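Local coordinates for protein peroxide stress regulator PerR, FUR family (Streptococcus pyogenes, PDB 4LMY) that probably represses peroxide-stress genes as a zinc-binding, dimeric DNA-binding transcription factor of the ferric uptake regulator family, at residues D11-V16 with A33-M38; K23-R26 with T30-A33; L82-S85 with T90-D93. All blocks are in the same frame, centred on the assembly; numbering follows the deposited sequence.

Contact 1 (D11-V16 with A33-M38); sequences DAYENV and AIISYM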
ATOM      1  N   ASP B  11       4.233 -12.201  -4.530  1.00 19.80           N
ATOM      2  CA  ASP B  11       3.343 -11.194  -5.103  1.00 19.19           C
ATOM      3  C   ASP B  11       1.972 -11.809  -5.372  1.00 22.91           C
ATOM      4  O   ASP B  11       1.753 -12.983  -5.070  1.00 24.76           O
ATOM      5  CB  ASP B  11       3.934 -10.521  -6.354  1.00 21.43           C
ATOM      6  CG  ASP B  11       4.208 -11.494  -7.492  1.00 24.80           C
ATOM      7  OD1 ASP B  11       4.930 -11.093  -8.430  1.00 30.56           O
ATOM      8  OD2 ASP B  11       3.721 -12.643  -7.463  1.00 25.91           O
ATOM      9  N   ALA B  12       1.056 -11.025  -5.933  1.00 20.71           N
ATOM     10  CA  ALA B  12      -0.302 -11.508  -6.181  1.00 21.59           C
ATOM     11  C   ALA B  12      -0.316 -12.761  -7.053  1.00 24.66           C
ATOM     12  O   ALA B  12      -0.998 -13.732  -6.735  1.00 21.84           O
ATOM     13  CB  ALA B  12      -1.158 -10.414  -6.802  1.00 21.56           C
ATOM     14  N   TYR B  13       0.453 -12.734  -8.138  1.00 22.57           N
ATOM     15  CA  TYR B  13       0.521 -13.850  -9.079  1.00 21.72           C
ATOM     16  C   TYR B  13       1.069 -15.115  -8.431  1.00 24.32           C
ATOM     17  O   TYR B  13       0.430 -16.171  -8.472  1.00 23.57           O
ATOM     18  CB  TYR B  13       1.360 -13.459 -10.302  1.00 26.25           C
ATOM     19  CG  TYR B  13       1.602 -14.582 -11.289  1.00 22.29           C
ATOM     20  CD1 TYR B  13       2.777 -15.321 -11.250  1.00 24.59           C
ATOM     21  CD2 TYR B  13       0.666 -14.892 -12.267  1.00 22.91           C
ATOM     22  CE1 TYR B  13       3.010 -16.345 -12.149  1.00 25.46           C
ATOM     23  CE2 TYR B  13       0.891 -15.915 -13.173  1.00 22.80           C
ATOM     24  CZ  TYR B  13       2.064 -16.637 -13.109  1.00 26.57           C
ATOM     25  OH  TYR B  13       2.294 -17.656 -14.006  1.00 27.62           O
ATOM     26  N   GLU B  14       2.246 -15.003  -7.826  1.00 20.73           N
ATOM     27  CA  GLU B  14       2.877 -16.145  -7.176  1.00 22.90           C
ATOM     28  C   GLU B  14       2.051 -16.663  -6.002  1.00 20.77           C
ATOM     29  O   GLU B  14       2.102 -17.850  -5.675  1.00 24.60           O
ATOM     30  CB  GLU B  14       4.303 -15.808  -6.727  1.00 21.53           C
ATOM     31  CG  GLU B  14       5.271 -15.525  -7.869  1.00 22.14           C
ATOM     32  CD  GLU B  14       5.498 -16.727  -8.775  1.00 34.26           C
ATOM     33  OE1 GLU B  14       5.213 -17.869  -8.355  1.00 36.72           O
ATOM     34  OE2 GLU B  14       5.974 -16.527  -9.913  1.00 36.27           O
ATOM     35  N   ASN B  15       1.294 -15.775  -5.363  1.00 21.50           N
ATOM     36  CA  ASN B  15       0.422 -16.198  -4.274  1.00 20.36           C
ATOM     37  C   ASN B  15      -0.693 -17.112  -4.760  1.00 22.54           C
ATOM     38  O   ASN B  15      -0.969 -18.140  -4.145  1.00 23.88           O
ATOM     39  CB  ASN B  15      -0.175 -15.003  -3.533  1.00 21.51           C
ATOM     40  CG  ASN B  15      -1.170 -15.424  -2.471  1.00 24.36           C
ATOM     41  OD1 ASN B  15      -2.381 -15.314  -2.658  1.00 28.05           O
ATOM     42  ND2 ASN B  15      -0.661 -15.928  -1.355  1.00 19.70           N
ATOM     43  N   VAL B  16      -1.332 -16.729  -5.863  1.00 22.41           N
ATOM     44  CA  VAL B  16      -2.402 -17.542  -6.435  1.00 22.19           C
ATOM     45  C   VAL B  16      -1.895 -18.945  -6.744  1.00 23.84           C
ATOM     46  O   VAL B  16      -2.523 -19.939  -6.374  1.00 25.60           O
ATOM     47  CB  VAL B  16      -2.978 -16.913  -7.714  1.00 23.79           C
ATOM     48  CG1 VAL B  16      -3.995 -17.849  -8.350  1.00 25.65           C
ATOM     49  CG2 VAL B  16      -3.614 -15.578  -7.398  1.00 22.21           C
ATOM     50  N   ALA B  33      -2.215 -17.611 -17.779  1.00 21.89           N
ATOM     51  CA  ALA B  33      -2.545 -16.460 -18.614  1.00 24.15           C
ATOM     52  C   ALA B  33      -3.755 -15.698 -18.086  1.00 27.01           C
ATOM     53  O   ALA B  33      -3.771 -14.468 -18.079  1.00 28.24           O
ATOM     54  CB  ALA B  33      -2.784 -16.897 -20.043  1.00 26.63           C
ATOM     55  N   ILE B  34      -4.767 -16.432 -17.641  1.00 22.14           N
ATOM     56  CA  ILE B  34      -5.990 -15.814 -17.144  1.00 21.87           C
ATOM     57  C   ILE B  34      -5.757 -15.114 -15.801  1.00 23.48           C
ATOM     58  O   ILE B  34      -6.263 -14.013 -15.569  1.00 28.48           O
ATOM     59  CB  ILE B  34      -7.138 -16.842 -17.062  1.00 24.64           C
ATOM     60  CG1 ILE B  34      -7.540 -17.275 -18.475  1.00 24.91           C
ATOM     61  CG2 ILE B  34      -8.334 -16.263 -16.329  1.00 24.45           C
ATOM     62  CD1 ILE B  34      -8.530 -18.411 -18.518  1.00 27.05           C
ATOM     63  N   ILE B  35      -4.972 -15.744 -14.932  1.00 22.78           N
ATOM     64  CA  ILE B  35      -4.598 -15.130 -13.659  1.00 21.79           C
ATOM     65  C   ILE B  35      -3.868 -13.809 -13.887  1.00 23.82           C
ATOM     66  O   ILE B  35      -4.234 -12.785 -13.310  1.00 25.94           O
ATOM     67  CB  ILE B  35      -3.717 -16.064 -12.811  1.00 22.49           C
ATOM     68  CG1 ILE B  35      -4.514 -17.296 -12.379  1.00 25.45           C
ATOM     69  CG2 ILE B  35      -3.179 -15.327 -11.584  1.00 24.41           C
ATOM     70  CD1 ILE B  35      -3.658 -18.437 -11.880  1.00 24.77           C
ATOM     71  N   SER B  36      -2.846 -13.840 -14.736  1.00 26.56           N
ATOM     72  CA  SER B  36      -2.058 -12.647 -15.037  1.00 29.73           C
ATOM     73  C   SER B  36      -2.926 -11.571 -15.669  1.00 30.36           C
ATOM     74  O   SER B  36      -2.809 -10.392 -15.336  1.00 34.24           O
ATOM     75  CB  SER B  36      -0.893 -12.983 -15.969  1.00 33.95           C
ATOM     76  OG  SER B  36       0.040 -13.838 -15.337  1.00 41.06           O
ATOM     77  N   TYR B  37      -3.795 -11.988 -16.586  1.00 28.97           N
ATOM     78  CA  TYR B  37      -4.727 -11.072 -17.234  1.00 31.78           C
ATOM     79  C   TYR B  37      -5.589 -10.348 -16.205  1.00 28.07           C
ATOM     80  O   TYR B  37      -5.733  -9.127 -16.255  1.00 34.16           O
ATOM     81  CB  TYR B  37      -5.620 -11.826 -18.225  1.00 30.18           C
ATOM     82  CG  TYR B  37      -6.662 -10.960 -18.904  1.00 27.96           C
ATOM     83  CD1 TYR B  37      -7.916 -10.771 -18.333  1.00 28.85           C
ATOM     84  CD2 TYR B  37      -6.397 -10.342 -20.118  1.00 32.70           C
ATOM     85  CE1 TYR B  37      -8.872  -9.984 -18.945  1.00 29.16           C
ATOM     86  CE2 TYR B  37      -7.351  -9.552 -20.741  1.00 31.71           C
ATOM     87  CZ  TYR B  37      -8.586  -9.379 -20.149  1.00 32.02           C
ATOM     88  OH  TYR B  37      -9.542  -8.598 -20.760  1.00 32.33           O
ATOM     89  N   MET B  38      -6.158 -11.111 -15.274  1.00 26.87           N
ATOM     90  CA  MET B  38      -7.044 -10.561 -14.254  1.00 25.61           C
ATOM     91  C   MET B  38      -6.302  -9.626 -13.307  1.00 32.72           C
ATOM     92  O   MET B  38      -6.833  -8.592 -12.899  1.00 33.06           O
ATOM     93  CB  MET B  38      -7.725 -11.682 -13.466  1.00 26.38           C
ATOM     94  CG  MET B  38      -8.730 -12.489 -14.277  1.00 31.75           C
ATOM     95  SD  MET B  38      -9.986 -11.444 -15.038  1.00 34.56           S
ATOM     96  CE  MET B  38     -10.749 -10.728 -13.584  1.00 35.41           C
TER
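V16 and Y13 of helix 12-22 pack on I35 and S36 of helix 29-40, joining the first two helices of the winged-helix DNA-binding domain found in Fur-family repressors. The short helical segments run roughly antiparallel, 143° between their directions, with axes 10.1 Å apart at closest approach; that spacing leaves the contact to side chains.

The apolar part is carried by I35. Its CD1 methyl meets V16 CG1 at 3.6 Å, the two side chains reaching toward each other tip to tip. The V16 methyl that touches stands anti to the backbone N (chi1 175°), and this puts it in front of the I35 ethyl branch. The other I35 branch turns to the tyrosine: CG2 lies 3.9 Å from Y13 CD2, where the two side chains cross at about a right angle. F94 of strand 91-94 also packs against V16, so the buried pair belongs to the interior of the domain.

No hydrogen bond crosses the contact. S36 OG approaches the Y13 ring obliquely, but the hydroxyl is engaged with K32 O, one turn earlier in its own helix. Y13 also rests on K32 and I39, so the ring meets several residues of helix 29-40.

Helix 12-22 begins with a capping bond. D11, at the N-cap, accepts from E14 N through OD2 at 2.8 Å, nearly straight at 167°. N15, one residue before V16, is among the residues of a zinc site with H4, H6, H19, H97 and H99, which ties helix 12-22 to the metal site. Back at the tyrosine, S36 OG comes to 3.1 Å from Y13 CE2.

Contact 2 (K23-R26 with T30-A33); sequences KHIR and TRKA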
ATOM      1  N   LYS B  23      -3.680 -26.848  -3.035  1.00 48.32           N
ATOM      2  CA  LYS B  23      -4.938 -27.565  -3.212  1.00 49.11           C
ATOM      3  C   LYS B  23      -4.857 -28.618  -4.316  1.00 51.03           C
ATOM      4  O   LYS B  23      -5.868 -29.222  -4.678  1.00 52.85           O
ATOM      5  CB  LYS B  23      -6.068 -26.585  -3.525  1.00 46.44           C
ATOM      6  CG  LYS B  23      -6.190 -25.434  -2.543  1.00 52.52           C
ATOM      7  CD  LYS B  23      -6.469 -25.927  -1.136  1.00 54.96           C
ATOM      8  CE  LYS B  23      -7.530 -25.070  -0.468  1.00 49.30           C
ATOM      9  NZ  LYS B  23      -8.830 -25.164  -1.191  1.00 49.85           N
ATOM     10  N   HIS B  24      -3.653 -28.824  -4.847  1.00 44.98           N
ATOM     11  CA  HIS B  24      -3.415 -29.783  -5.928  1.00 48.90           C
ATOM     12  C   HIS B  24      -4.240 -29.488  -7.179  1.00 47.80           C
ATOM     13  O   HIS B  24      -4.743 -30.402  -7.831  1.00 42.31           O
ATOM     14  CB  HIS B  24      -3.667 -31.220  -5.461  1.00 49.97           C
ATOM     15  CG  HIS B  24      -2.894 -31.603  -4.238  1.00 56.77           C
ATOM     16  ND1 HIS B  24      -3.454 -31.623  -2.980  1.00 53.19           N
ATOM     17  CD2 HIS B  24      -1.603 -31.980  -4.081  1.00 56.11           C
ATOM     18  CE1 HIS B  24      -2.543 -31.996  -2.100  1.00 54.62           C
ATOM     19  NE2 HIS B  24      -1.411 -32.219  -2.741  1.00 56.84           N
ATOM     20  N   ILE B  25      -4.377 -28.209  -7.507  1.00 34.98           N
ATOM     21  CA  ILE B  25      -5.066 -27.809  -8.726  1.00 36.72           C
ATOM     22  C   ILE B  25      -4.040 -27.587  -9.834  1.00 36.15           C
ATOM     23  O   ILE B  25      -3.092 -26.822  -9.660  1.00 37.49           O
ATOM     24  CB  ILE B  25      -5.891 -26.531  -8.507  1.00 37.15           C
ATOM     25  CG1 ILE B  25      -6.936 -26.762  -7.412  1.00 36.48           C
ATOM     26  CG2 ILE B  25      -6.551 -26.088  -9.804  1.00 36.81           C
ATOM     27  CD1 ILE B  25      -7.704 -25.521  -7.028  1.00 43.06           C
ATOM     28  N   ARG B  26      -4.227 -28.269 -10.961  1.00 31.79           N
ATOM     29  CA  ARG B  26      -3.274 -28.207 -12.067  1.00 31.35           C
ATOM     30  C   ARG B  26      -3.106 -26.785 -12.585  1.00 30.60           C
ATOM     31  O   ARG B  26      -4.082 -26.059 -12.775  1.00 36.99           O
ATOM     32  CB  ARG B  26      -3.699 -29.133 -13.210  1.00 33.84           C
ATOM     33  CG  ARG B  26      -2.787 -29.077 -14.433  1.00 38.85           C
ATOM     34  CD  ARG B  26      -3.214 -30.079 -15.498  1.00 37.10           C
ATOM     35  NE  ARG B  26      -2.379 -29.999 -16.695  1.00 33.81           N
ATOM     36  CZ  ARG B  26      -1.279 -30.721 -16.893  1.00 33.90           C
ATOM     37  NH1 ARG B  26      -0.875 -31.584 -15.970  1.00 34.29           N
ATOM     38  NH2 ARG B  26      -0.584 -30.582 -18.013  1.00 33.77           N
ATOM     39  N   THR B  30      -2.832 -21.832 -19.797  1.00 24.42           N
ATOM     40  CA  THR B  30      -4.036 -21.027 -19.952  1.00 23.22           C
ATOM     41  C   THR B  30      -4.454 -20.438 -18.608  1.00 22.45           C
ATOM     42  O   THR B  30      -4.845 -19.274 -18.521  1.00 24.86           O
ATOM     43  CB  THR B  30      -5.192 -21.866 -20.536  1.00 28.13           C
ATOM     44  OG1 THR B  30      -4.909 -22.174 -21.907  1.00 32.86           O
ATOM     45  CG2 THR B  30      -6.498 -21.101 -20.461  1.00 30.70           C
ATOM     46  N   ARG B  31      -4.348 -21.248 -17.558  1.00 23.26           N
ATOM     47  CA  ARG B  31      -4.685 -20.799 -16.213  1.00 22.27           C
ATOM     48  C   ARG B  31      -3.766 -19.669 -15.767  1.00 23.39           C
ATOM     49  O   ARG B  31      -4.215 -18.693 -15.165  1.00 22.44           O
ATOM     50  CB  ARG B  31      -4.625 -21.968 -15.229  1.00 25.94           C
ATOM     51  CG  ARG B  31      -4.929 -21.598 -13.789  1.00 29.64           C
ATOM     52  CD  ARG B  31      -5.582 -22.761 -13.063  1.00 30.19           C
ATOM     53  NE  ARG B  31      -6.953 -22.983 -13.517  1.00 42.43           N
ATOM     54  CZ  ARG B  31      -7.572 -24.158 -13.481  1.00 45.78           C
ATOM     55  NH1 ARG B  31      -6.939 -25.229 -13.023  1.00 42.06           N
ATOM     56  NH2 ARG B  31      -8.822 -24.267 -13.914  1.00 54.71           N
ATOM     57  N   LYS B  32      -2.481 -19.799 -16.079  1.00 23.86           N
ATOM     58  CA  LYS B  32      -1.514 -18.754 -15.761  1.00 24.48           C
ATOM     59  C   LYS B  32      -1.823 -17.467 -16.518  1.00 22.80           C
ATOM     60  O   LYS B  32      -1.708 -16.368 -15.968  1.00 25.60           O
ATOM     61  CB  LYS B  32      -0.092 -19.221 -16.074  1.00 23.22           C
ATOM     62  CG  LYS B  32       0.436 -20.244 -15.092  1.00 23.04           C
ATOM     63  CD  LYS B  32       1.914 -20.532 -15.312  1.00 31.12           C
ATOM     64  CE  LYS B  32       2.126 -21.722 -16.228  1.00 38.20           C
ATOM     65  NZ  LYS B  32       3.571 -21.928 -16.540  1.00 33.22           N
ATOM     66  N   ALA B  33      -2.215 -17.611 -17.779  1.00 21.89           N
ATOM     67  CA  ALA B  33      -2.545 -16.460 -18.614  1.00 24.15           C
ATOM     68  C   ALA B  33      -3.755 -15.698 -18.086  1.00 27.01           C
ATOM     69  O   ALA B  33      -3.771 -14.468 -18.079  1.00 28.24           O
ATOM     70  CB  ALA B  33      -2.784 -16.897 -20.043  1.00 26.63           C
TER
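R31 reaches back from helix 29-40 to the loop that precedes it and grips the carbonyl of R26. The bond from R31 NH1 to R26 O is 3.0 Å long, bent to 144° at the hydrogen. It lies in the carbonyl plane, while the oxygen sits 17° out of the guanidinium plane.

The close-packed side is formed by I25, whose CG2 methyl lies 3.4 Å from R31 NH1 as the two side chains cross at about a right angle. The arginine chain leaves with CG anti to its own N, then bends at chi2 and chi3 (-72°), which brings its head to the loop. N69 of helix 63-75 accepts from R31 NE, so two bonds hold the guanidinium; L20 and V72 pack against both I25 and R31.

The loose side belongs to the R26 side chain, which is extended and leads away from R31 at the exposed surface; here the loop contributes its carbonyl.

H24, with positive phi, is the C-prime residue of a Schellman motif that ends helix 12-22. The contact thus fastens a helix-to-helix connection in the winged-helix domain, with R31 linking the loop to helix 63-75.

Contact 3 (L82-S85 with T90-D93); sequences LKIS and TYYD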
ATOM      1  N   LEU B  82     -18.992  -9.246  -9.857  1.00 45.41           N
ATOM      2  CA  LEU B  82     -19.655  -7.980  -9.568  1.00 49.11           C
ATOM      3  C   LEU B  82     -20.869  -7.769 -10.464  1.00 41.41           C
ATOM      4  O   LEU B  82     -20.956  -8.336 -11.553  1.00 43.85           O
ATOM      5  CB  LEU B  82     -18.684  -6.808  -9.723  1.00 48.80           C
ATOM      6  CG  LEU B  82     -17.395  -6.850  -8.901  1.00 58.29           C
ATOM      7  CD1 LEU B  82     -16.669  -5.518  -9.004  1.00 55.33           C
ATOM      8  CD2 LEU B  82     -17.674  -7.205  -7.447  1.00 55.30           C
ATOM      9  N   LYS B  83     -21.802  -6.947  -9.998  1.00 46.13           N
ATOM     10  CA  LYS B  83     -23.005  -6.648 -10.760  1.00 51.51           C
ATOM     11  C   LYS B  83     -23.215  -5.153 -10.924  1.00 59.13           C
ATOM     12  O   LYS B  83     -22.902  -4.365 -10.031  1.00 50.51           O
ATOM     13  CB  LYS B  83     -24.234  -7.254 -10.082  1.00 51.06           C
ATOM     14  CG  LYS B  83     -25.001  -8.220 -10.965  1.00 55.84           C
ATOM     15  CD  LYS B  83     -24.192  -9.480 -11.212  1.00 55.35           C
ATOM     16  CE  LYS B  83     -24.443 -10.029 -12.605  1.00 60.14           C
ATOM     17  NZ  LYS B  83     -25.247 -11.282 -12.614  1.00 64.90           N
ATOM     18  N   ILE B  84     -23.742  -4.771 -12.080  1.00 59.61           N
ATOM     19  CA  ILE B  84     -24.211  -3.413 -12.299  1.00 69.98           C
ATOM     20  C   ILE B  84     -25.723  -3.479 -12.476  1.00 77.19           C
ATOM     21  O   ILE B  84     -26.238  -4.420 -13.078  1.00 74.64           O
ATOM     22  CB  ILE B  84     -23.556  -2.781 -13.542  1.00 72.81           C
ATOM     23  CG1 ILE B  84     -22.035  -2.739 -13.382  1.00 62.93           C
ATOM     24  CG2 ILE B  84     -24.089  -1.377 -13.781  1.00 78.35           C
ATOM     25  CD1 ILE B  84     -21.325  -2.005 -14.500  1.00 60.01           C
ATOM     26  N   SER B  85     -26.432  -2.496 -11.930  1.00 83.14           N
ATOM     27  CA  SER B  85     -27.887  -2.456 -12.023  1.00 80.45           C
ATOM     28  C   SER B  85     -28.352  -2.449 -13.477  1.00 77.39           C
ATOM     29  O   SER B  85     -27.707  -1.844 -14.338  1.00 75.06           O
ATOM     30  CB  SER B  85     -28.434  -1.234 -11.284  1.00 80.95           C
ATOM     31  OG  SER B  85     -27.993  -1.214  -9.937  1.00 88.56           O
ATOM     32  N   THR B  90     -22.285 -10.623 -15.811  1.00 33.14           N
ATOM     33  CA  THR B  90     -21.401 -10.736 -14.663  1.00 32.24           C
ATOM     34  C   THR B  90     -20.030 -10.184 -15.023  1.00 30.23           C
ATOM     35  O   THR B  90     -19.456 -10.543 -16.052  1.00 29.35           O
ATOM     36  CB  THR B  90     -21.252 -12.194 -14.202  1.00 37.53           C
ATOM     37  OG1 THR B  90     -22.530 -12.703 -13.804  1.00 39.59           O
ATOM     38  CG2 THR B  90     -20.284 -12.288 -13.030  1.00 39.74           C
ATOM     39  N   TYR B  91     -19.518  -9.296 -14.179  1.00 34.30           N
ATOM     40  CA  TYR B  91     -18.185  -8.751 -14.372  1.00 30.94           C
ATOM     41  C   TYR B  91     -17.268  -9.247 -13.268  1.00 33.73           C
ATOM     42  O   TYR B  91     -17.708  -9.491 -12.144  1.00 36.75           O
ATOM     43  CB  TYR B  91     -18.228  -7.225 -14.417  1.00 33.84           C
ATOM     44  CG  TYR B  91     -19.091  -6.699 -15.539  1.00 32.11           C
ATOM     45  CD1 TYR B  91     -18.620  -6.669 -16.845  1.00 33.64           C
ATOM     46  CD2 TYR B  91     -20.382  -6.248 -15.296  1.00 38.64           C
ATOM     47  CE1 TYR B  91     -19.405  -6.199 -17.878  1.00 34.44           C
ATOM     48  CE2 TYR B  91     -21.175  -5.773 -16.322  1.00 38.11           C
ATOM     49  CZ  TYR B  91     -20.682  -5.752 -17.610  1.00 34.27           C
ATOM     50  OH  TYR B  91     -21.466  -5.282 -18.636  1.00 39.99           O
ATOM     51  N   TYR B  92     -15.992  -9.405 -13.594  1.00 34.35           N
ATOM     52  CA  TYR B  92     -15.049 -10.029 -12.679  1.00 34.60           C
ATOM     53  C   TYR B  92     -13.921  -9.079 -12.303  1.00 31.91           C
ATOM     54  O   TYR B  92     -13.483  -8.267 -13.114  1.00 34.78           O
ATOM     55  CB  TYR B  92     -14.486 -11.309 -13.301  1.00 32.61           C
ATOM     56  CG  TYR B  92     -15.547 -12.336 -13.623  1.00 30.42           C
ATOM     57  CD1 TYR B  92     -15.854 -13.351 -12.727  1.00 30.82           C
ATOM     58  CD2 TYR B  92     -16.253 -12.286 -14.820  1.00 28.67           C
ATOM     59  CE1 TYR B  92     -16.826 -14.290 -13.014  1.00 33.13           C
ATOM     60  CE2 TYR B  92     -17.229 -13.218 -15.115  1.00 33.73           C
ATOM     61  CZ  TYR B  92     -17.510 -14.218 -14.210  1.00 36.47           C
ATOM     62  OH  TYR B  92     -18.480 -15.152 -14.500  1.00 37.54           O
ATOM     63  N   ASP B  93     -13.455  -9.185 -11.064  1.00 37.27           N
ATOM     64  CA  ASP B  93     -12.381  -8.330 -10.580  1.00 40.84           C
ATOM     65  C   ASP B  93     -11.422  -9.115  -9.700  1.00 29.41           C
ATOM     66  O   ASP B  93     -11.840  -9.785  -8.758  1.00 35.31           O
ATOM     67  CB  ASP B  93     -12.952  -7.158  -9.784  1.00 44.63           C
ATOM     68  CG  ASP B  93     -11.887  -6.166  -9.363  1.00 46.62           C
ATOM     69  OD1 ASP B  93     -11.071  -5.771 -10.223  1.00 47.68           O
ATOM     70  OD2 ASP B  93     -11.862  -5.786  -8.175  1.00 56.14           O
TER
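L82 and Y91 form an antiparallel hydrogen-bonded pair: L82 N donates to Y91 O at 2.6 Å, almost linear, and Y91 N returns a bond to L82 O at 3.1 Å. Together they form the rung nearest the connecting loop, between strands 79-82 and 91-94, the two-stranded wing of the winged-helix fold.

Beyond the pair, K83 bends back toward T90. Its NZ makes a weak hydrogen bond to T90 OG1, 3.3 Å away, and another weak one to L88 O in the connecting loop.

Packing is looser. L82 and Y91 point to the same face of the sheet, where L82 CD1 touches D93 CB at 4.1 Å. I84 CD1 stands 4.2 Å from Y91 CE2, approaching the ring obliquely; the tyrosine leaves with CG beside its backbone N (chi1 -60°), which turns the ring to this meeting with I84. The Y91 hydroxyl is hydrogen-bonded to D87 OD2 in the intervening loop. H44 touches all three of L82, Y91 and D93.

Two strong backbone bonds thus set the register, whereas the side chains bring weak polar links and light apolar touches, consistent with a wing whose last rung, next to the loop, is held by the backbone while the side chains add little.

Overall arrangement
Contacts 1 and 2 adjoin on helix 29-40: they share A33, their centres lie 10 Å apart, and Y13 OH touches K32 CD at 3.2 Å. Contact 2 secures the connection between the two helices that contact 1 pairs. Contact 3 lies on the wing, its centre 20 Å from that of contact 1, yet M38 bridges the two, with CE 3.7 Å from Y92 O. Contacts 2 and 3 do not touch, their nearest atoms being about 12 Å apart. Contact 1 reaches a zinc site through N15; the V16 side chain is about 8 Å from a bound zinc, the I25 side chain of contact 2 about 13 Å from one.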